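Local coordinates for N2152 (Neocallimastix frontalis, PDB 5U22), which is a family 39 glycoside hydrolase from a rumen anaerobic fungus, combines a TIM barrel with a beta sandwich and probably hydrolyses rare arabinosyl substrates, at residues D253-Q257 with L289-L293; S261-I265 with F305-Y309; W308-T313 with Y341-I345; E374-W378 with S413-R417. All blocks are in the same frame, centred on the assembly; numbering follows the deposited sequence.

Interaction 1 of 4, residues D253-Q257 with L289-L293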
loop_
_atom_site.group_PDB
_atom_site.type_symbol
_atom_site.label_atom_id
_atom_site.label_comp_id
_atom_site.label_asym_id
_atom_site.label_seq_id
_atom_site.Cartn_x
_atom_site.Cartn_y
_atom_site.Cartn_z
ATOM N N ASP A 253 5.032 2.821 -15.731
ATOM C CA ASP A 253 6.467 2.599 -15.618
ATOM C C ASP A 253 7.044 3.110 -14.302
ATOM O O ASP A 253 8.196 2.798 -13.986
ATOM C CB ASP A 253 7.187 3.254 -16.798
ATOM C CG ASP A 253 6.864 2.589 -18.115
ATOM O OD1 ASP A 253 6.542 1.375 -18.112
ATOM O OD2 ASP A 253 6.946 3.278 -19.159
ATOM N N LEU A 254 6.279 3.875 -13.536
ATOM C CA LEU A 254 6.718 4.371 -12.237
ATOM C C LEU A 254 6.322 3.444 -11.091
ATOM O O LEU A 254 6.540 3.795 -9.921
ATOM C CB LEU A 254 6.151 5.774 -11.988
ATOM C CG LEU A 254 6.498 6.885 -12.993
ATOM C CD1 LEU A 254 6.468 8.263 -12.331
ATOM C CD2 LEU A 254 7.825 6.653 -13.709
ATOM N N GLU A 255 5.740 2.286 -11.396
ATOM C CA GLU A 255 5.481 1.284 -10.373
ATOM C C GLU A 255 6.776 0.969 -9.638
ATOM O O GLU A 255 7.813 0.722 -10.260
ATOM C CB GLU A 255 4.907 0.013 -11.021
ATOM C CG GLU A 255 4.339 -1.011 -10.049
ATOM C CD GLU A 255 3.864 -2.265 -10.756
ATOM O OE1 GLU A 255 4.662 -3.231 -10.865
ATOM O OE2 GLU A 255 2.707 -2.262 -11.241
ATOM N N GLY A 256 6.732 1.029 -8.310
ATOM C CA GLY A 256 7.949 0.785 -7.560
ATOM C C GLY A 256 9.011 1.866 -7.624
ATOM O O GLY A 256 10.114 1.652 -7.113
ATOM N N GLN A 257 8.735 3.018 -8.223
ATOM C CA GLN A 257 9.745 4.078 -8.247
ATOM C C GLN A 257 9.796 4.786 -6.898
ATOM O O GLN A 257 8.743 5.149 -6.359
ATOM C CB GLN A 257 9.438 5.098 -9.349
ATOM C CG GLN A 257 10.471 6.233 -9.453
ATOM C CD GLN A 257 9.909 7.466 -10.126
ATOM O OE1 GLN A 257 9.035 8.135 -9.573
ATOM N NE2 GLN A 257 10.400 7.775 -11.332
ATOM N N LEU A 289 7.515 -7.927 -5.954
ATOM C CA LEU A 289 7.225 -7.128 -4.773
ATOM C C LEU A 289 6.661 -5.753 -5.118
ATOM O O LEU A 289 6.671 -4.852 -4.278
ATOM C CB LEU A 289 8.484 -7.010 -3.894
ATOM C CG LEU A 289 8.916 -8.379 -3.348
ATOM C CD1 LEU A 289 10.300 -8.345 -2.689
ATOM C CD2 LEU A 289 7.880 -8.884 -2.364
ATOM N N GLY A 290 6.116 -5.595 -6.328
ATOM C CA GLY A 290 5.587 -4.326 -6.787
ATOM C C GLY A 290 6.629 -3.549 -7.568
ATOM O O GLY A 290 6.775 -2.336 -7.394
ATOM N N SER A 291 7.351 -4.255 -8.443
ATOM C CA SER A 291 8.484 -3.700 -9.182
ATOM C C SER A 291 9.525 -3.106 -8.242
ATOM O O SER A 291 10.251 -2.179 -8.598
ATOM C CB SER A 291 8.027 -2.665 -10.219
ATOM O OG SER A 291 7.245 -3.289 -11.228
ATOM N N LEU A 292 9.601 -3.627 -7.020
ATOM C CA LEU A 292 10.704 -3.258 -6.146
ATOM C C LEU A 292 11.974 -3.998 -6.509
ATOM O O LEU A 292 13.071 -3.525 -6.179
ATOM C CB LEU A 292 10.361 -3.529 -4.678
ATOM C CG LEU A 292 9.573 -2.457 -3.915
ATOM C CD1 LEU A 292 8.568 -1.748 -4.784
ATOM C CD2 LEU A 292 8.916 -3.032 -2.652
ATOM N N LEU A 293 11.842 -5.146 -7.167
ATOM C CA LEU A 293 12.970 -5.888 -7.698
ATOM C C LEU A 293 13.122 -5.578 -9.180
ATOM O O LEU A 293 12.131 -5.473 -9.915
ATOM C CB LEU A 293 12.783 -7.396 -7.507
ATOM C CG LEU A 293 12.547 -7.882 -6.080
ATOM C CD1 LEU A 293 12.416 -9.409 -6.057
ATOM C CD2 LEU A 293 13.682 -7.429 -5.173
#
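Glu-255 reaches across to Ser-291 and Gly-290 along the whole length of its side chain. Glu-255 CB lies near the serine hydroxymethyl group, 4.1 Å from Ser-291 OG. With CG anti to the backbone N (chi1 -169°) and the chain extended beyond it, the next methylene runs beside the facing backbone, Glu-255 CG standing 3.8 Å from Gly-290 O. At the tip, Glu-255 OE1 accepts a short hydrogen bond of 2.6 Å from Ser-291 OG. The hydroxyl comes to the anti side of OE1, 28° out of the carboxylate plane. The other oxygen, OE2, is bonded by Thr-279 OG1 and Trp-281 N, so three donors grip the group and fix its rotation. Residues 253-257 belong to the loop that follows strand 242-247, and residues 289-293 to the one that follows strand 275-278; both leave the C-terminal ends of parallel TIM-barrel strands, the end that carries the active site in this fold. In keeping with that position, the side chain of Glu-255 is about 5 Å from a bound bis-tris molecule (BTB). Leu-254 to Gln-257 form a type II beta turn, closed by the bond from Gln-257 N to Leu-254 O at 2.9 Å. Gly-256 fills its third position with positive phi and, lacking a side chain, lets the two backbones come together: Gly-256 CA is 3.3 Å from Gly-290 O. Leu-292 CD1 packs against the same carbon, 3.8 Å from Gly-256 CA, and the Leu-292 side chain also touches Ile-278 and Tyr-306.

Interaction 2 of 4, residues S261-I265 with F305-Y309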
loop_
_atom_site.group_PDB
_atom_site.type_symbol
_atom_site.label_atom_id
_atom_site.label_comp_id
_atom_site.label_asym_id
_atom_site.label_seq_id
_atom_site.Cartn_x
_atom_site.Cartn_y
_atom_site.Cartn_z
ATOM N N SER A 261 6.529 6.663 -5.197
ATOM C CA SER A 261 6.014 5.887 -4.071
ATOM C C SER A 261 5.970 6.709 -2.793
ATOM O O SER A 261 5.062 6.535 -1.970
ATOM C CB SER A 261 6.872 4.637 -3.872
ATOM O OG SER A 261 6.921 3.872 -5.069
ATOM N N ALA A 262 6.946 7.606 -2.604
ATOM C CA ALA A 262 6.966 8.425 -1.395
ATOM C C ALA A 262 5.646 9.156 -1.183
ATOM O O ALA A 262 5.222 9.360 -0.043
ATOM C CB ALA A 262 8.105 9.439 -1.468
ATOM N N ARG A 263 4.989 9.564 -2.267
ATOM C CA ARG A 263 3.762 10.343 -2.132
ATOM C C ARG A 263 2.599 9.474 -1.683
ATOM O O ARG A 263 1.777 9.904 -0.867
ATOM C CB ARG A 263 3.431 11.027 -3.455
ATOM C CG ARG A 263 4.570 11.846 -4.036
ATOM C CD ARG A 263 4.291 12.177 -5.523
ATOM N NE ARG A 263 4.094 10.983 -6.351
ATOM C CZ ARG A 263 3.730 11.025 -7.626
ATOM N NH1 ARG A 263 3.531 12.205 -8.212
ATOM N NH2 ARG A 263 3.565 9.891 -8.316
ATOM N N PHE A 264 2.498 8.255 -2.217
ATOM C CA PHE A 264 1.455 7.337 -1.762
ATOM C C PHE A 264 1.666 6.971 -0.302
ATOM O O PHE A 264 0.724 6.956 0.502
ATOM C CB PHE A 264 1.457 6.071 -2.619
ATOM C CG PHE A 264 0.949 6.274 -4.031
ATOM C CD1 PHE A 264 -0.411 6.254 -4.301
ATOM C CD2 PHE A 264 1.831 6.469 -5.081
ATOM C CE1 PHE A 264 -0.888 6.429 -5.586
ATOM C CE2 PHE A 264 1.362 6.649 -6.386
ATOM C CZ PHE A 264 0.000 6.630 -6.638
ATOM N N ILE A 265 2.909 6.664 0.053
ATOM C CA ILE A 265 3.227 6.347 1.438
ATOM C C ILE A 265 2.842 7.509 2.347
ATOM O O ILE A 265 2.141 7.329 3.351
ATOM C CB ILE A 265 4.718 5.990 1.568
ATOM C CG1 ILE A 265 5.000 4.632 0.918
ATOM C CG2 ILE A 265 5.150 6.019 3.026
ATOM C CD1 ILE A 265 6.479 4.352 0.677
ATOM N N PHE A 305 14.063 2.014 -1.013
ATOM C CA PHE A 305 13.151 2.997 -0.434
ATOM C C PHE A 305 12.154 2.326 0.506
ATOM O O PHE A 305 11.928 2.806 1.625
ATOM C CB PHE A 305 12.417 3.803 -1.524
ATOM C CG PHE A 305 11.732 5.041 -0.992
ATOM C CD1 PHE A 305 12.472 6.168 -0.648
ATOM C CD2 PHE A 305 10.356 5.072 -0.808
ATOM C CE1 PHE A 305 11.855 7.298 -0.140
ATOM C CE2 PHE A 305 9.726 6.205 -0.307
ATOM C CZ PHE A 305 10.480 7.315 0.038
ATOM N N TYR A 306 11.579 1.191 0.092
ATOM C CA TYR A 306 10.637 0.499 0.962
ATOM C C TYR A 306 11.330 -0.134 2.164
ATOM O O TYR A 306 10.686 -0.344 3.196
ATOM C CB TYR A 306 9.843 -0.530 0.147
ATOM C CG TYR A 306 8.666 0.118 -0.566
ATOM C CD1 TYR A 306 8.850 0.876 -1.721
ATOM C CD2 TYR A 306 7.380 -0.001 -0.060
ATOM C CE1 TYR A 306 7.766 1.480 -2.357
ATOM C CE2 TYR A 306 6.298 0.590 -0.687
ATOM C CZ TYR A 306 6.492 1.330 -1.828
ATOM O OH TYR A 306 5.391 1.895 -2.433
ATOM N N LYS A 307 12.630 -0.426 2.065
ATOM C CA LYS A 307 13.363 -0.891 3.238
ATOM C C LYS A 307 13.462 0.214 4.285
ATOM O O LYS A 307 13.248 -0.030 5.482
ATOM C CB LYS A 307 14.749 -1.385 2.815
ATOM C CG LYS A 307 15.699 -1.703 3.980
ATOM C CD LYS A 307 15.340 -2.998 4.676
ATOM C CE LYS A 307 16.356 -3.331 5.788
ATOM N NZ LYS A 307 15.736 -4.131 6.864
ATOM N N TRP A 308 13.790 1.438 3.852
ATOM C CA TRP A 308 13.763 2.585 4.759
ATOM C C TRP A 308 12.412 2.688 5.445
ATOM O O TRP A 308 12.319 2.885 6.663
ATOM C CB TRP A 308 14.016 3.871 3.982
ATOM C CG TRP A 308 15.401 4.121 3.538
ATOM C CD1 TRP A 308 16.527 3.460 3.913
ATOM C CD2 TRP A 308 15.807 5.128 2.613
ATOM N NE1 TRP A 308 17.625 4.006 3.282
ATOM C CE2 TRP A 308 17.204 5.032 2.476
ATOM C CE3 TRP A 308 15.120 6.107 1.883
ATOM C CZ2 TRP A 308 17.935 5.884 1.642
ATOM C CZ3 TRP A 308 15.844 6.949 1.057
ATOM C CH2 TRP A 308 17.237 6.832 0.942
ATOM N N TYR A 309 11.350 2.553 4.651
ATOM C CA TYR A 309 9.992 2.647 5.170
ATOM C C TYR A 309 9.717 1.551 6.186
ATOM O O TYR A 309 9.235 1.817 7.296
ATOM C CB TYR A 309 9.021 2.560 3.991
ATOM C CG TYR A 309 7.550 2.642 4.316
ATOM C CD1 TYR A 309 7.062 3.531 5.277
ATOM C CD2 TYR A 309 6.639 1.865 3.610
ATOM C CE1 TYR A 309 5.694 3.624 5.552
ATOM C CE2 TYR A 309 5.271 1.957 3.856
ATOM C CZ TYR A 309 4.803 2.832 4.822
ATOM O OH TYR A 309 3.446 2.906 5.043
HETATM O O HOH W 1 5.406 1.688 -5.548
#
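Ser-261 OG, beside the ring of Tyr-306, is gripped by two groups: it is hydrogen-bonded to Gln-257 O one helical turn back, and a water donates to it at 2.7 Å. The same water meets Tyr-306 OH at 3.1 Å, which bridges the helices where the two hydroxyls do not bond directly. Tyr-306 OH has a second partner in Tyr-247 OH. Beside the water bridge, Ser-261 CB comes within 3.4 Å of Tyr-306 OH. The apolar packing begins with Ile-265, both of whose branches meet Tyr-309. Ile-265 CG2, anti to the backbone N, lies over one face of Tyr-309 in a CH-pi contact, 3.8 Å from the ring centroid and 21° off the normal. Ile-265 CD1, carried outward by an extended CG1 branch, also covers a face of Tyr-306 toward its rim, 4.2 Å from the centroid. That same methyl touches the edge of Phe-305, Ile-265 CD1 to Phe-305 CE2 being 3.9 Å. One turn earlier, Ala-262 CB packs against Phe-305 CZ at 3.5 Å. Helices 258-270 and 301-310 are successive helices of the barrel's outer layer, each following one of its last two parallel strands; their local axes run 11.5 Å apart and in nearly the same direction, at 25°. Tyr-309 OH bonds Glu-269 and Ala-40 N. Cohesion between the helices thus rests mainly on methyl-to-ring dispersion, while the buried hydroxyls are satisfied by the bridging water and by Gln-257, Tyr-247, Glu-269 and Ala-40.

Interaction 3 of 4, residues W308-T313 with Y341-I345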
loop_
_atom_site.group_PDB
_atom_site.type_symbol
_atom_site.label_atom_id
_atom_site.label_comp_id
_atom_site.label_asym_id
_atom_site.label_seq_id
_atom_site.Cartn_x
_atom_site.Cartn_y
_atom_site.Cartn_z
ATOM N N TRP A 308 13.790 1.438 3.852
ATOM C CA TRP A 308 13.763 2.585 4.759
ATOM C C TRP A 308 12.412 2.688 5.445
ATOM O O TRP A 308 12.319 2.885 6.663
ATOM C CB TRP A 308 14.016 3.871 3.982
ATOM C CG TRP A 308 15.401 4.121 3.538
ATOM C CD1 TRP A 308 16.527 3.460 3.913
ATOM C CD2 TRP A 308 15.807 5.128 2.613
ATOM N NE1 TRP A 308 17.625 4.006 3.282
ATOM C CE2 TRP A 308 17.204 5.032 2.476
ATOM C CE3 TRP A 308 15.120 6.107 1.883
ATOM C CZ2 TRP A 308 17.935 5.884 1.642
ATOM C CZ3 TRP A 308 15.844 6.949 1.057
ATOM C CH2 TRP A 308 17.237 6.832 0.942
ATOM N N TYR A 309 11.350 2.553 4.651
ATOM C CA TYR A 309 9.992 2.647 5.170
ATOM C C TYR A 309 9.717 1.551 6.186
ATOM O O TYR A 309 9.235 1.817 7.296
ATOM C CB TYR A 309 9.021 2.560 3.991
ATOM C CG TYR A 309 7.550 2.642 4.316
ATOM C CD1 TYR A 309 7.062 3.531 5.277
ATOM C CD2 TYR A 309 6.639 1.865 3.610
ATOM C CE1 TYR A 309 5.694 3.624 5.552
ATOM C CE2 TYR A 309 5.271 1.957 3.856
ATOM C CZ TYR A 309 4.803 2.832 4.822
ATOM O OH TYR A 309 3.446 2.906 5.043
ATOM N N GLY A 310 10.015 0.305 5.821
ATOM C CA GLY A 310 9.738 -0.808 6.712
ATOM C C GLY A 310 10.521 -0.746 8.006
ATOM O O GLY A 310 10.083 -1.299 9.023
ATOM N N ASP A 311 11.700 -0.102 7.983
ATOM C CA ASP A 311 12.523 0.052 9.183
ATOM C C ASP A 311 11.930 1.025 10.184
ATOM O O ASP A 311 12.408 1.079 11.323
ATOM C CB ASP A 311 13.935 0.553 8.838
ATOM C CG ASP A 311 14.787 -0.489 8.146
ATOM O OD1 ASP A 311 14.395 -1.675 8.128
ATOM O OD2 ASP A 311 15.873 -0.112 7.639
ATOM N N MET A 312 10.943 1.826 9.780
ATOM C CA MET A 312 10.427 2.852 10.672
ATOM C C MET A 312 9.765 2.212 11.882
ATOM O O MET A 312 9.022 1.233 11.755
ATOM C CB MET A 312 9.437 3.752 9.933
ATOM C CG MET A 312 10.099 4.647 8.887
ATOM S SD MET A 312 8.883 5.681 8.033
ATOM C CE MET A 312 9.714 7.265 8.057
ATOM N N THR A 313 10.065 2.759 13.061
ATOM C CA THR A 313 9.518 2.315 14.337
ATOM C C THR A 313 9.029 3.536 15.109
ATOM O O THR A 313 9.306 4.680 14.736
ATOM C CB THR A 313 10.560 1.527 15.154
ATOM O OG1 THR A 313 11.756 2.302 15.299
ATOM C CG2 THR A 313 10.917 0.209 14.471
ATOM N N TYR A 341 15.676 8.083 17.503
ATOM C CA TYR A 341 15.898 8.644 16.178
ATOM C C TYR A 341 14.601 9.212 15.626
ATOM O O TYR A 341 13.506 8.906 16.105
ATOM C CB TYR A 341 16.486 7.612 15.202
ATOM C CG TYR A 341 15.506 6.571 14.681
ATOM C CD1 TYR A 341 15.296 5.389 15.368
ATOM C CD2 TYR A 341 14.822 6.766 13.481
ATOM C CE1 TYR A 341 14.417 4.432 14.892
ATOM C CE2 TYR A 341 13.925 5.814 12.998
ATOM C CZ TYR A 341 13.730 4.648 13.708
ATOM O OH TYR A 341 12.843 3.696 13.231
ATOM N N VAL A 342 14.761 10.076 14.626
ATOM C CA VAL A 342 13.693 10.549 13.755
ATOM C C VAL A 342 14.058 10.167 12.324
ATOM O O VAL A 342 15.216 10.304 11.913
ATOM C CB VAL A 342 13.512 12.076 13.861
ATOM C CG1 VAL A 342 12.401 12.561 12.923
ATOM C CG2 VAL A 342 13.274 12.486 15.304
ATOM N N SER A 343 13.073 9.711 11.557
ATOM C CA SER A 343 13.296 9.352 10.162
ATOM C C SER A 343 12.243 10.025 9.294
ATOM O O SER A 343 11.054 9.963 9.602
ATOM C CB SER A 343 13.240 7.838 9.960
ATOM O OG SER A 343 13.457 7.508 8.591
ATOM N N PHE A 344 12.681 10.634 8.198
ATOM C CA PHE A 344 11.803 11.327 7.258
ATOM C C PHE A 344 12.168 10.850 5.861
ATOM O O PHE A 344 13.304 11.059 5.419
ATOM C CB PHE A 344 11.973 12.846 7.378
ATOM C CG PHE A 344 11.093 13.637 6.441
ATOM C CD1 PHE A 344 9.880 13.120 6.006
ATOM C CD2 PHE A 344 11.472 14.898 6.005
ATOM C CE1 PHE A 344 9.066 13.841 5.138
ATOM C CE2 PHE A 344 10.652 15.631 5.144
ATOM C CZ PHE A 344 9.450 15.091 4.716
ATOM N N ILE A 345 11.233 10.183 5.180
ATOM C CA ILE A 345 11.449 9.734 3.804
ATOM C C ILE A 345 10.491 10.478 2.891
ATOM O O ILE A 345 9.326 10.696 3.245
ATOM C CB ILE A 345 11.287 8.205 3.652
ATOM C CG1 ILE A 345 9.862 7.755 3.993
ATOM C CG2 ILE A 345 12.266 7.481 4.551
ATOM C CD1 ILE A 345 9.672 6.230 3.870
HETATM O O HOH W 2 13.819 4.743 8.169
HETATM O O HOH W 3 14.155 3.542 10.615
#
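Tyr-341 turns the edge of its ring to Thr-313, whose OG1 lies near the ring plane; Ser-343 CB, from the same strand as the tyrosine, also lies at the edge, and the ring is stacked with that of Tyr-419. Tyr-341 OH lies 2.7 Å from Thr-313 OG1, in hydrogen-bonding contact, and OG1 is also bonded to Asp-336. The Tyr-341 ring and the threonine side chain cross at about a right angle. Tyr-309 is met at its ring edge by the sulfur of Met-312, and Ile-345 CD1 rests 3.7 Å from Tyr-309 CB. Ile-345 CG2, the other branch, packs 4.1 Å from Trp-308 CB. CG1 of Ile-345 sits between its own backbone N and carbonyl carbon (chi1 63°), which spreads the two branches toward the two aromatic residues. Between them and Tyr-341, the bent end of Met-312 brings Met-312 CE to 3.4 Å from Ser-343 O. A water then links Trp-308 O, to which it donates at 2.8 Å, with Ser-343 OG. The C-terminal part of helix 301-310 and the segment leaving it lie on one face of strand 341-347, which runs between strands 330-336 and 415-422; the contact thus joins the barrel to the beta sandwich.

Interaction 4 of 4, residues E374-W378 with S413-R417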
loop_
_atom_site.group_PDB
_atom_site.type_symbol
_atom_site.label_atom_id
_atom_site.label_comp_id
_atom_site.label_asym_id
_atom_site.label_seq_id
_atom_site.Cartn_x
_atom_site.Cartn_y
_atom_site.Cartn_z
ATOM N N GLU A 374 20.384 10.875 2.878
ATOM C CA GLU A 374 20.690 9.885 1.853
ATOM C C GLU A 374 19.707 9.987 0.693
ATOM O O GLU A 374 18.598 10.511 0.831
ATOM C CB GLU A 374 20.628 8.454 2.396
ATOM C CG GLU A 374 21.410 8.216 3.643
ATOM C CD GLU A 374 21.157 6.827 4.189
ATOM O OE1 GLU A 374 21.612 5.863 3.549
ATOM O OE2 GLU A 374 20.479 6.703 5.229
ATOM N N LYS A 375 20.116 9.435 -0.451
ATOM C CA LYS A 375 19.233 9.318 -1.605
ATOM C C LYS A 375 19.358 7.933 -2.219
ATOM O O LYS A 375 20.398 7.275 -2.116
ATOM C CB LYS A 375 19.532 10.375 -2.675
ATOM C CG LYS A 375 20.906 10.249 -3.325
ATOM C CD LYS A 375 21.071 11.304 -4.408
ATOM C CE LYS A 375 22.516 11.392 -4.909
ATOM N NZ LYS A 375 22.960 10.133 -5.553
ATOM N N ILE A 376 18.283 7.498 -2.863
ATOM C CA ILE A 376 18.297 6.284 -3.666
ATOM C C ILE A 376 17.874 6.701 -5.065
ATOM O O ILE A 376 16.764 7.209 -5.261
ATOM C CB ILE A 376 17.394 5.183 -3.088
ATOM C CG1 ILE A 376 17.445 3.941 -3.979
ATOM C CG2 ILE A 376 15.938 5.666 -2.859
ATOM C CD1 ILE A 376 18.773 3.220 -3.879
ATOM N N ASP A 377 18.778 6.556 -6.027
ATOM C CA ASP A 377 18.484 7.026 -7.371
ATOM C C ASP A 377 17.791 5.935 -8.178
ATOM O O ASP A 377 17.929 4.740 -7.909
ATOM C CB ASP A 377 19.759 7.482 -8.089
ATOM C CG ASP A 377 20.349 8.741 -7.486
ATOM O OD1 ASP A 377 19.587 9.531 -6.887
ATOM O OD2 ASP A 377 21.575 8.937 -7.609
ATOM N N TRP A 378 17.054 6.366 -9.196
ATOM C CA TRP A 378 16.259 5.468 -10.021
ATOM C C TRP A 378 16.491 5.782 -11.488
ATOM O O TRP A 378 16.490 6.956 -11.873
ATOM C CB TRP A 378 14.784 5.625 -9.660
ATOM C CG TRP A 378 13.791 4.980 -10.550
ATOM C CD1 TRP A 378 13.190 3.766 -10.362
ATOM C CD2 TRP A 378 13.208 5.538 -11.737
ATOM N NE1 TRP A 378 12.277 3.529 -11.368
ATOM C CE2 TRP A 378 12.272 4.599 -12.223
ATOM C CE3 TRP A 378 13.392 6.729 -12.440
ATOM C CZ2 TRP A 378 11.529 4.819 -13.377
ATOM C CZ3 TRP A 378 12.648 6.945 -13.589
ATOM C CH2 TRP A 378 11.734 5.992 -14.047
ATOM N N SER A 413 12.449 11.600 -9.243
ATOM C CA SER A 413 12.419 10.143 -9.264
ATOM C C SER A 413 13.183 9.492 -8.122
ATOM O O SER A 413 12.829 8.380 -7.711
ATOM C CB SER A 413 12.975 9.627 -10.597
ATOM O OG SER A 413 14.319 10.040 -10.782
ATOM N N SER A 414 14.206 10.160 -7.599
ATOM C CA SER A 414 14.950 9.657 -6.448
ATOM C C SER A 414 14.069 9.599 -5.201
ATOM O O SER A 414 13.089 10.341 -5.061
ATOM C CB SER A 414 16.153 10.564 -6.164
ATOM O OG SER A 414 17.149 10.471 -7.172
ATOM N N GLY A 415 14.440 8.718 -4.279
ATOM C CA GLY A 415 13.895 8.735 -2.929
ATOM C C GLY A 415 14.920 9.362 -1.997
ATOM O O GLY A 415 16.124 9.186 -2.180
ATOM N N TYR A 416 14.436 10.095 -1.000
ATOM C CA TYR A 416 15.318 10.770 -0.054
ATOM C C TYR A 416 14.988 10.370 1.373
ATOM O O TYR A 416 13.838 10.077 1.699
ATOM C CB TYR A 416 15.217 12.287 -0.193
ATOM C CG TYR A 416 15.607 12.763 -1.579
ATOM C CD1 TYR A 416 16.943 12.882 -1.945
ATOM C CD2 TYR A 416 14.641 13.081 -2.519
ATOM C CE1 TYR A 416 17.299 13.321 -3.211
ATOM C CE2 TYR A 416 14.991 13.500 -3.780
ATOM C CZ TYR A 416 16.317 13.627 -4.117
ATOM O OH TYR A 416 16.655 14.044 -5.384
ATOM N N ARG A 417 16.008 10.366 2.238
ATOM C CA ARG A 417 15.763 10.160 3.660
ATOM C C ARG A 417 16.612 11.122 4.473
ATOM O O ARG A 417 17.788 11.339 4.165
ATOM C CB ARG A 417 16.061 8.726 4.123
ATOM C CG ARG A 417 15.708 8.511 5.592
ATOM C CD ARG A 417 15.771 7.047 6.042
ATOM N NE ARG A 417 17.135 6.508 6.087
ATOM C CZ ARG A 417 17.452 5.327 6.614
ATOM N NH1 ARG A 417 16.513 4.549 7.157
ATOM N NH2 ARG A 417 18.714 4.923 6.605
HETATM O O HOH W 4 19.139 8.887 5.812
HETATM O O HOH W 5 16.668 9.327 -9.638
#
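Glu-374 and Arg-417 lie side by side on one face of the sheet and point the same way, as a hydrogen-bonded antiparallel pair. Their carboxylate and guanidinium planes are turned 51° apart, yet Glu-374 OE2 sits in the guanidinium plane and forms a salt bridge with Arg-417 NH2 at 2.9 Å. The N-H points almost straight at the syn side of OE2 (169°). A bend at chi3 of the arginine (69°) turns the guanidinium edge to Glu-374. A water accepts from Arg-417 NE at 3.1 Å and probably donates to Glu-374 OE2, within bonding distance. Trp-308 adds a cation-pi contact to the same guanidinium. On the other face, Lys-375 CB leans on the Tyr-416 ring, 3.7 Å from Tyr-416 CD1. The lysine then turns along its own segment, Lys-375 NZ meeting Asp-377 OD2 at 2.8 Å, while Asp-377 OD1 takes a bond from Ser-414 OG at 2.6 Å on its anti side. Beyond the paired residues, Ser-413 CB packs obliquely against Trp-378, 3.5 Å from Trp-378 CE3. Backbone bonds between strands 368-376 and 415-422 set this register in the beta sandwich. Each carboxylate is probably well compensated by its cation, but only Glu-374 with Arg-417 spans the strands as a salt bridge; at Asp-377 the Ser-414 hydroxyl makes the link across.

In the fold
Interactions 1, 2 and 3 are buried, the first two in the barrel and the third at its junction with the beta sandwich, whereas interaction 4 is partly buried in the sandwich. Interactions 2 and 3 share Trp-308 and Tyr-309 on helix 301-310, whose different sides meet a barrel helix and a sandwich strand; Phe-305 also touches Ile-345. Interactions 3 and 4 reach neighbouring strands, 341-347 and 415-422. Interaction 1 touches interaction 4 where Gln-257 packs on Ser-413 and Trp-378. The chemistry shifts accordingly: a carboxylate held by hydroxyl and backbone donors near the bound ligand, methyl-on-ring packing between helices, mixed packing with waters at the junction, and a cross-strand salt bridge and backbone pairing in the sandwich.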